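Local coordinates for protein iron-containing alcohol dehydrogenase (Ralstonia eutropha, PDB 3JZD) that probably reduces maleylacetate to 3-oxoadipate with NADH or NADPH, as a homodimeric member of the iron-containing alcohol dehydrogenase family that binds NAD, at residues A[249-263]-A[307-320]. Residues are numbered along the deposited sequence; the frame is centred on the assembly and turned at random. Where two conformers were deposited one is given.
Sequences LGGSFNLPHAETHTI and APVALRDIGMREED. With NAD (nicotinamide-adenine-dinucleotide), chain E.
The loop 307-320 runs along the end of helix 241-253, the turn after it and the first two turns of helix 257-272, with CA atoms 4.7 Å apart at Ile263-Val309 and 6.3 Å at Leu255-Gly315. His257, at the start of helix 257-272, turns away from the loop and takes C2D of the NAD nicotinamide ribose over one ring face. Ile263 fills the bend of the loop: its CG1 lies 3.3 Å from Pro308 O, CG2 rests on Leu311 CD2, and CD1 meets Ile314 CG1 at 3.6 Å. Ile314 holds CG1 between its backbone N and carbonyl carbon (chi1 61°), pointing it at Ile263 CD1; its CD1 ends near Thr260 OG1, with Pro256 and Leu255 alongside. Leu255 sends CD1 between Leu311 CD2 and the selenium of Met316, and CD2 to Gly315 O. The selenomethionine chain bends at chi2 (64°) and lays its methyl over the Phe253 ring, CE 4.0 Å from the centroid and 8° off the normal, a CH-pi contact; SE, oblique to the same ring, adds a Met-aromatic contact. Asp320 CB approaches Phe253 CE1 at 3.5 Å; its carboxylate is gripped side-on by Arg317 through NE and NH2. Thr260 OG1 donates to Pro256 O (2.7 Å), spending the hydroxyl on the N-cap carbonyl. Direct contacts are thus van der Waals, onto side chains and backbone carbonyls; a water donating to Phe253 O and weakly to Gly315 O adds a polar link.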
loop_
_atom_site.group_PDB
_atom_site.type_symbol
_atom_site.label_atom_id
_atom_site.label_comp_id
_atom_site.label_asym_id
_atom_site.label_seq_id
_atom_site.Cartn_x
_atom_site.Cartn_y
_atom_site.Cartn_z
ATOM N N LEU A 249 -16.414 -10.549 -24.376
ATOM C CA LEU A 249 -17.738 -11.114 -24.198
ATOM C C LEU A 249 -18.782 -10.047 -23.822
ATOM O O LEU A 249 -19.848 -9.990 -24.408
ATOM C CB LEU A 249 -17.704 -12.269 -23.183
ATOM C CG LEU A 249 -16.897 -13.494 -23.619
ATOM C CD1 LEU A 249 -16.740 -14.521 -22.460
ATOM C CD2 LEU A 249 -17.573 -14.134 -24.856
ATOM N N GLY A 250 -18.439 -9.205 -22.851
ATOM C CA GLY A 250 -19.304 -8.151 -22.383
ATOM C C GLY A 250 -19.624 -7.141 -23.449
ATOM O O GLY A 250 -20.783 -6.796 -23.628
ATOM N N GLY A 251 -18.607 -6.722 -24.200
ATOM C CA GLY A 251 -18.753 -5.685 -25.218
ATOM C C GLY A 251 -19.312 -6.189 -26.532
ATOM O O GLY A 251 -20.105 -5.519 -27.142
ATOM N N SER A 252 -18.921 -7.371 -26.967
ATOM C CA SER A 252 -19.385 -7.858 -28.263
ATOM C C SER A 252 -20.683 -8.649 -28.160
ATOM O O SER A 252 -21.412 -8.731 -29.115
ATOM C CB SER A 252 -18.281 -8.690 -28.954
ATOM O OG SER A 252 -17.128 -7.895 -29.213
ATOM N N PHE A 253 -20.994 -9.211 -27.011
ATOM C CA PHE A 253 -22.197 -10.023 -26.898
ATOM C C PHE A 253 -23.167 -9.595 -25.840
ATOM O O PHE A 253 -24.150 -10.295 -25.607
ATOM C CB PHE A 253 -21.788 -11.512 -26.761
ATOM C CG PHE A 253 -20.907 -11.946 -27.880
ATOM C CD1 PHE A 253 -21.446 -12.251 -29.106
ATOM C CD2 PHE A 253 -19.537 -11.935 -27.747
ATOM C CE1 PHE A 253 -20.629 -12.589 -30.171
ATOM C CE2 PHE A 253 -18.732 -12.271 -28.785
ATOM C CZ PHE A 253 -19.282 -12.583 -30.019
ATOM N N ASN A 254 -22.893 -8.465 -25.201
ATOM C CA ASN A 254 -23.794 -7.883 -24.186
ATOM C C ASN A 254 -24.050 -8.775 -22.981
ATOM O O ASN A 254 -25.125 -8.755 -22.407
ATOM C CB ASN A 254 -25.112 -7.404 -24.837
ATOM C CG ASN A 254 -24.924 -6.123 -25.654
ATOM O OD1 ASN A 254 -24.520 -5.099 -25.121
ATOM N ND2 ASN A 254 -25.227 -6.183 -26.947
ATOM N N LEU A 255 -23.045 -9.549 -22.589
ATOM C CA LEU A 255 -23.196 -10.429 -21.430
ATOM C C LEU A 255 -23.031 -9.612 -20.151
ATOM O O LEU A 255 -22.270 -8.660 -20.139
ATOM C CB LEU A 255 -22.152 -11.508 -21.436
ATOM C CG LEU A 255 -22.040 -12.390 -22.653
ATOM C CD1 LEU A 255 -21.203 -13.616 -22.241
ATOM C CD2 LEU A 255 -23.442 -12.770 -23.185
ATOM N N PRO A 256 -23.771 -9.966 -19.078
ATOM C CA PRO A 256 -23.664 -9.188 -17.854
ATOM C C PRO A 256 -22.262 -9.294 -17.294
ATOM O O PRO A 256 -21.665 -10.383 -17.257
ATOM C CB PRO A 256 -24.728 -9.802 -16.936
ATOM C CG PRO A 256 -25.030 -11.129 -17.536
ATOM C CD PRO A 256 -24.810 -11.000 -18.992
ATOM N N HIS A 257 -21.752 -8.160 -16.833
ATOM C CA HIS A 257 -20.358 -7.995 -16.378
ATOM C C HIS A 257 -19.844 -8.955 -15.267
ATOM O O HIS A 257 -19.000 -9.819 -15.536
ATOM C CB HIS A 257 -20.123 -6.510 -15.992
ATOM C CG HIS A 257 -18.758 -6.251 -15.492
ATOM N ND1 HIS A 257 -17.691 -6.044 -16.336
ATOM C CD2 HIS A 257 -18.260 -6.247 -14.230
ATOM C CE1 HIS A 257 -16.594 -5.888 -15.604
ATOM N NE2 HIS A 257 -16.923 -5.985 -14.326
ATOM N N ALA A 258 -20.334 -8.814 -14.044
ATOM C CA ALA A 258 -19.836 -9.639 -12.910
ATOM C C ALA A 258 -19.960 -11.145 -13.187
ATOM O O ALA A 258 -19.044 -11.946 -12.919
ATOM C CB ALA A 258 -20.577 -9.274 -11.626
ATOM N N GLU A 259 -21.087 -11.529 -13.769
ATOM C CA GLU A 259 -21.328 -12.934 -14.072
ATOM C C GLU A 259 -20.348 -13.485 -15.104
ATOM O O GLU A 259 -19.928 -14.638 -14.987
ATOM C CB GLU A 259 -22.760 -13.169 -14.535
ATOM C CG GLU A 259 -23.834 -13.010 -13.476
ATOM C CD GLU A 259 -24.121 -11.581 -13.032
ATOM O OE1 GLU A 259 -23.752 -10.604 -13.752
ATOM O OE2 GLU A 259 -24.697 -11.450 -11.913
ATOM N N THR A 260 -19.993 -12.688 -16.102
ATOM C CA THR A 260 -19.001 -13.083 -17.104
ATOM C C THR A 260 -17.670 -13.336 -16.401
ATOM O O THR A 260 -17.050 -14.358 -16.611
ATOM C CB THR A 260 -18.854 -12.026 -18.219
ATOM O OG1 THR A 260 -20.089 -11.897 -18.904
ATOM C CG2 THR A 260 -17.774 -12.382 -19.238
ATOM N N HIS A 261 -17.274 -12.443 -15.493
ATOM C CA HIS A 261 -16.041 -12.631 -14.742
ATOM C C HIS A 261 -16.066 -13.931 -13.979
ATOM O O HIS A 261 -15.111 -14.723 -13.998
ATOM C CB HIS A 261 -15.798 -11.399 -13.801
ATOM C CG HIS A 261 -15.185 -10.245 -14.526
ATOM N ND1 HIS A 261 -13.825 -10.081 -14.624
ATOM C CD2 HIS A 261 -15.734 -9.271 -15.295
ATOM C CE1 HIS A 261 -13.564 -9.036 -15.392
ATOM N NE2 HIS A 261 -14.701 -8.530 -15.815
ATOM N N THR A 262 -17.185 -14.168 -13.321
ATOM C CA THR A 262 -17.343 -15.325 -12.478
ATOM C C THR A 262 -17.188 -16.640 -13.279
ATOM O O THR A 262 -16.503 -17.533 -12.866
ATOM C CB THR A 262 -18.708 -15.284 -11.799
ATOM O OG1 THR A 262 -18.746 -14.218 -10.859
ATOM C CG2 THR A 262 -19.015 -16.608 -11.084
ATOM N N ILE A 263 -17.788 -16.702 -14.449
ATOM C CA ILE A 263 -17.760 -17.882 -15.297
ATOM C C ILE A 263 -16.438 -18.089 -15.986
ATOM O O ILE A 263 -15.951 -19.192 -16.028
ATOM C CB ILE A 263 -18.897 -17.800 -16.358
ATOM C CG1 ILE A 263 -20.278 -17.864 -15.620
ATOM C CG2 ILE A 263 -18.719 -18.913 -17.420
ATOM C CD1 ILE A 263 -21.515 -17.246 -16.402
ATOM N N ALA A 307 -23.938 -18.954 -7.925
ATOM C CA ALA A 307 -23.673 -18.162 -9.121
ATOM C C ALA A 307 -23.731 -19.079 -10.356
ATOM O O ALA A 307 -23.454 -20.269 -10.256
ATOM C CB ALA A 307 -22.314 -17.537 -9.063
ATOM N N PRO A 308 -24.059 -18.509 -11.512
ATOM C CA PRO A 308 -23.982 -19.270 -12.767
ATOM C C PRO A 308 -22.500 -19.557 -13.075
ATOM O O PRO A 308 -21.614 -18.760 -12.704
ATOM C CB PRO A 308 -24.559 -18.313 -13.804
ATOM C CG PRO A 308 -24.487 -16.989 -13.217
ATOM C CD PRO A 308 -24.505 -17.127 -11.719
ATOM N N VAL A 309 -22.241 -20.723 -13.671
ATOM C CA VAL A 309 -20.893 -21.162 -14.028
ATOM C C VAL A 309 -20.759 -21.509 -15.527
ATOM O O VAL A 309 -19.718 -21.991 -15.972
ATOM C CB VAL A 309 -20.501 -22.379 -13.166
ATOM C CG1 VAL A 309 -20.428 -21.984 -11.680
ATOM C CG2 VAL A 309 -21.508 -23.574 -13.387
ATOM N N ALA A 310 -21.818 -21.257 -16.292
ATOM C CA ALA A 310 -21.852 -21.563 -17.715
ATOM C C ALA A 310 -22.321 -20.333 -18.436
ATOM O O ALA A 310 -23.359 -19.765 -18.067
ATOM C CB ALA A 310 -22.802 -22.749 -17.979
ATOM N N LEU A 311 -21.587 -19.900 -19.473
ATOM C CA LEU A 311 -22.006 -18.749 -20.259
ATOM C C LEU A 311 -23.382 -18.989 -20.862
ATOM O O LEU A 311 -24.136 -18.040 -21.146
ATOM C CB LEU A 311 -21.000 -18.418 -21.399
ATOM C CG LEU A 311 -19.581 -18.024 -21.017
ATOM C CD1 LEU A 311 -18.724 -17.923 -22.262
ATOM C CD2 LEU A 311 -19.601 -16.664 -20.178
ATOM N N ARG A 312 -23.728 -20.253 -21.043
ATOM C CA ARG A 312 -25.015 -20.628 -21.597
ATOM C C ARG A 312 -26.146 -20.000 -20.765
ATOM O O ARG A 312 -27.172 -19.602 -21.283
ATOM C CB ARG A 312 -25.187 -22.163 -21.575
ATOM C CG ARG A 312 -26.525 -22.653 -22.196
ATOM C CD ARG A 312 -26.918 -24.122 -21.899
ATOM N NE ARG A 312 -25.773 -24.932 -21.481
ATOM C CZ ARG A 312 -25.357 -25.084 -20.207
ATOM N NH1 ARG A 312 -25.987 -24.490 -19.186
ATOM N NH2 ARG A 312 -24.297 -25.840 -19.946
ATOM N N ASP A 313 -25.949 -19.960 -19.453
ATOM C CA ASP A 313 -26.955 -19.455 -18.534
ATOM C C ASP A 313 -27.064 -17.961 -18.384
ATOM O O ASP A 313 -28.001 -17.518 -17.789
ATOM C CB ASP A 313 -26.753 -20.099 -17.195
ATOM C CG ASP A 313 -26.915 -21.585 -17.289
ATOM O OD1 ASP A 313 -27.704 -22.027 -18.151
ATOM O OD2 ASP A 313 -26.256 -22.319 -16.535
ATOM N N ILE A 314 -26.143 -17.198 -18.951
ATOM C CA ILE A 314 -26.197 -15.745 -18.868
ATOM C C ILE A 314 -26.321 -15.105 -20.252
ATOM O O ILE A 314 -25.896 -13.966 -20.477
ATOM C CB ILE A 314 -25.041 -15.123 -18.034
ATOM C CG1 ILE A 314 -23.677 -15.447 -18.658
ATOM C CG2 ILE A 314 -25.066 -15.654 -16.593
ATOM C CD1 ILE A 314 -22.606 -14.341 -18.426
ATOM N N GLY A 315 -26.873 -15.838 -21.209
ATOM C CA GLY A 315 -27.202 -15.205 -22.493
ATOM C C GLY A 315 -26.179 -15.233 -23.604
ATOM O O GLY A 315 -26.247 -14.395 -24.506
HETATM N N MSE A 316 -25.220 -16.146 -23.543
HETATM C CA MSE A 316 -24.250 -16.267 -24.619
HETATM C C MSE A 316 -24.849 -17.292 -25.566
HETATM O O MSE A 316 -25.264 -18.352 -25.115
HETATM C CB MSE A 316 -22.928 -16.801 -24.100
HETATM C CG MSE A 316 -21.823 -16.984 -25.143
HETATM SE SE MSE A 316 -21.315 -15.246 -25.912
HETATM C CE MSE A 316 -20.104 -15.899 -27.352
ATOM N N ARG A 317 -24.935 -16.985 -26.862
ATOM C CA ARG A 317 -25.370 -17.999 -27.828
ATOM C C ARG A 317 -24.178 -18.927 -28.155
ATOM O O ARG A 317 -23.055 -18.453 -28.441
ATOM C CB ARG A 317 -25.861 -17.348 -29.117
ATOM C CG ARG A 317 -27.034 -16.391 -28.922
ATOM C CD ARG A 317 -27.661 -16.011 -30.253
ATOM N NE ARG A 317 -26.701 -15.393 -31.155
ATOM C CZ ARG A 317 -26.835 -15.370 -32.485
ATOM N NH1 ARG A 317 -27.879 -15.954 -33.058
ATOM N NH2 ARG A 317 -25.915 -14.793 -33.264
ATOM N N GLU A 318 -24.409 -20.236 -28.133
ATOM C CA GLU A 318 -23.357 -21.164 -28.499
ATOM C C GLU A 318 -22.846 -20.857 -29.928
ATOM O O GLU A 318 -21.678 -20.996 -30.235
ATOM C CB GLU A 318 -23.852 -22.599 -28.500
ATOM C CG GLU A 318 -22.700 -23.584 -28.746
ATOM C CD GLU A 318 -23.048 -25.049 -28.513
ATOM O OE1 GLU A 318 -24.250 -25.399 -28.356
ATOM O OE2 GLU A 318 -22.090 -25.873 -28.466
ATOM N N GLU A 319 -23.752 -20.394 -30.757
ATOM C CA GLU A 319 -23.480 -20.086 -32.146
ATOM C C GLU A 319 -22.572 -18.869 -32.345
ATOM O O GLU A 319 -22.215 -18.596 -33.450
ATOM C CB GLU A 319 -24.815 -19.833 -32.880
ATOM C CG GLU A 319 -25.799 -21.046 -32.839
ATOM C CD GLU A 319 -26.704 -21.147 -31.603
ATOM O OE1 GLU A 319 -26.571 -20.338 -30.655
ATOM O OE2 GLU A 319 -27.564 -22.066 -31.598
ATOM N N ASP A 320 -22.262 -18.134 -31.287
ATOM C CA ASP A 320 -21.388 -16.966 -31.336
ATOM C C ASP A 320 -19.969 -17.232 -30.815
ATOM O O ASP A 320 -19.136 -16.333 -30.805
ATOM C CB ASP A 320 -21.977 -15.857 -30.462
ATOM C CG ASP A 320 -23.106 -15.123 -31.113
ATOM O OD1 ASP A 320 -23.146 -15.129 -32.351
ATOM O OD2 ASP A 320 -23.922 -14.497 -30.383
HETATM P PA NAD E . -23.187 -2.089 -11.755
HETATM O O1A NAD E . -22.582 -0.801 -11.279
HETATM O O2A NAD E . -23.359 -2.017 -13.210
HETATM O O5B NAD E . -24.463 -2.482 -10.859
HETATM C C5B NAD E . -25.401 -3.453 -11.316
HETATM C C4B NAD E . -26.740 -3.202 -10.646
HETATM O O4B NAD E . -26.686 -3.449 -9.255
HETATM C C3B NAD E . -27.157 -1.742 -10.783
HETATM O O3B NAD E . -28.522 -1.635 -11.073
HETATM C C2B NAD E . -26.944 -1.154 -9.409
HETATM O O2B NAD E . -27.799 -0.064 -9.155
HETATM C C1B NAD E . -27.226 -2.367 -8.529
HETATM N N9A NAD E . -26.545 -2.289 -7.237
HETATM C C8A NAD E . -25.212 -2.005 -7.081
HETATM N N7A NAD E . -24.931 -2.053 -5.769
HETATM C C5A NAD E . -26.040 -2.345 -5.076
HETATM C C6A NAD E . -26.304 -2.465 -3.703
HETATM N N6A NAD E . -25.355 -2.632 -2.805
HETATM N N1A NAD E . -27.593 -2.727 -3.307
HETATM C C2A NAD E . -28.601 -2.867 -4.232
HETATM N N3A NAD E . -28.339 -2.760 -5.586
HETATM C C4A NAD E . -27.074 -2.478 -6.005
HETATM O O3 NAD E . -22.300 -3.406 -11.472
HETATM P PN NAD E . -20.713 -3.472 -11.204
HETATM O O1N NAD E . -20.387 -4.937 -11.490
HETATM O O2N NAD E . -20.390 -2.819 -9.919
HETATM O O5D NAD E . -20.030 -2.560 -12.276
HETATM C C5D NAD E . -19.657 -3.082 -13.517
HETATM C C4D NAD E . -19.362 -1.901 -14.419
HETATM O O4D NAD E . -18.243 -1.240 -13.883
HETATM C C3D NAD E . -18.969 -2.331 -15.819
HETATM O O3D NAD E . -19.255 -1.281 -16.691
HETATM C C2D NAD E . -17.490 -2.523 -15.696
HETATM O O2D NAD E . -16.847 -2.504 -16.946
HETATM C C1D NAD E . -17.158 -1.337 -14.788
HETATM N N1N NAD E . -15.867 -1.520 -14.106
HETATM C C2N NAD E . -14.859 -0.637 -14.397
HETATM C C3N NAD E . -13.622 -0.760 -13.779
HETATM C C7N NAD E . -12.538 0.266 -14.027
HETATM O O7N NAD E . -11.319 0.163 -13.355
HETATM N N7N NAD E . -12.715 1.296 -14.832
HETATM C C4N NAD E . -13.422 -1.796 -12.853
HETATM C C5N NAD E . -14.454 -2.681 -12.559
HETATM C C6N NAD E . -15.694 -2.516 -13.181
HETATM O O HOH W 1 -25.609 -12.228 -27.016
#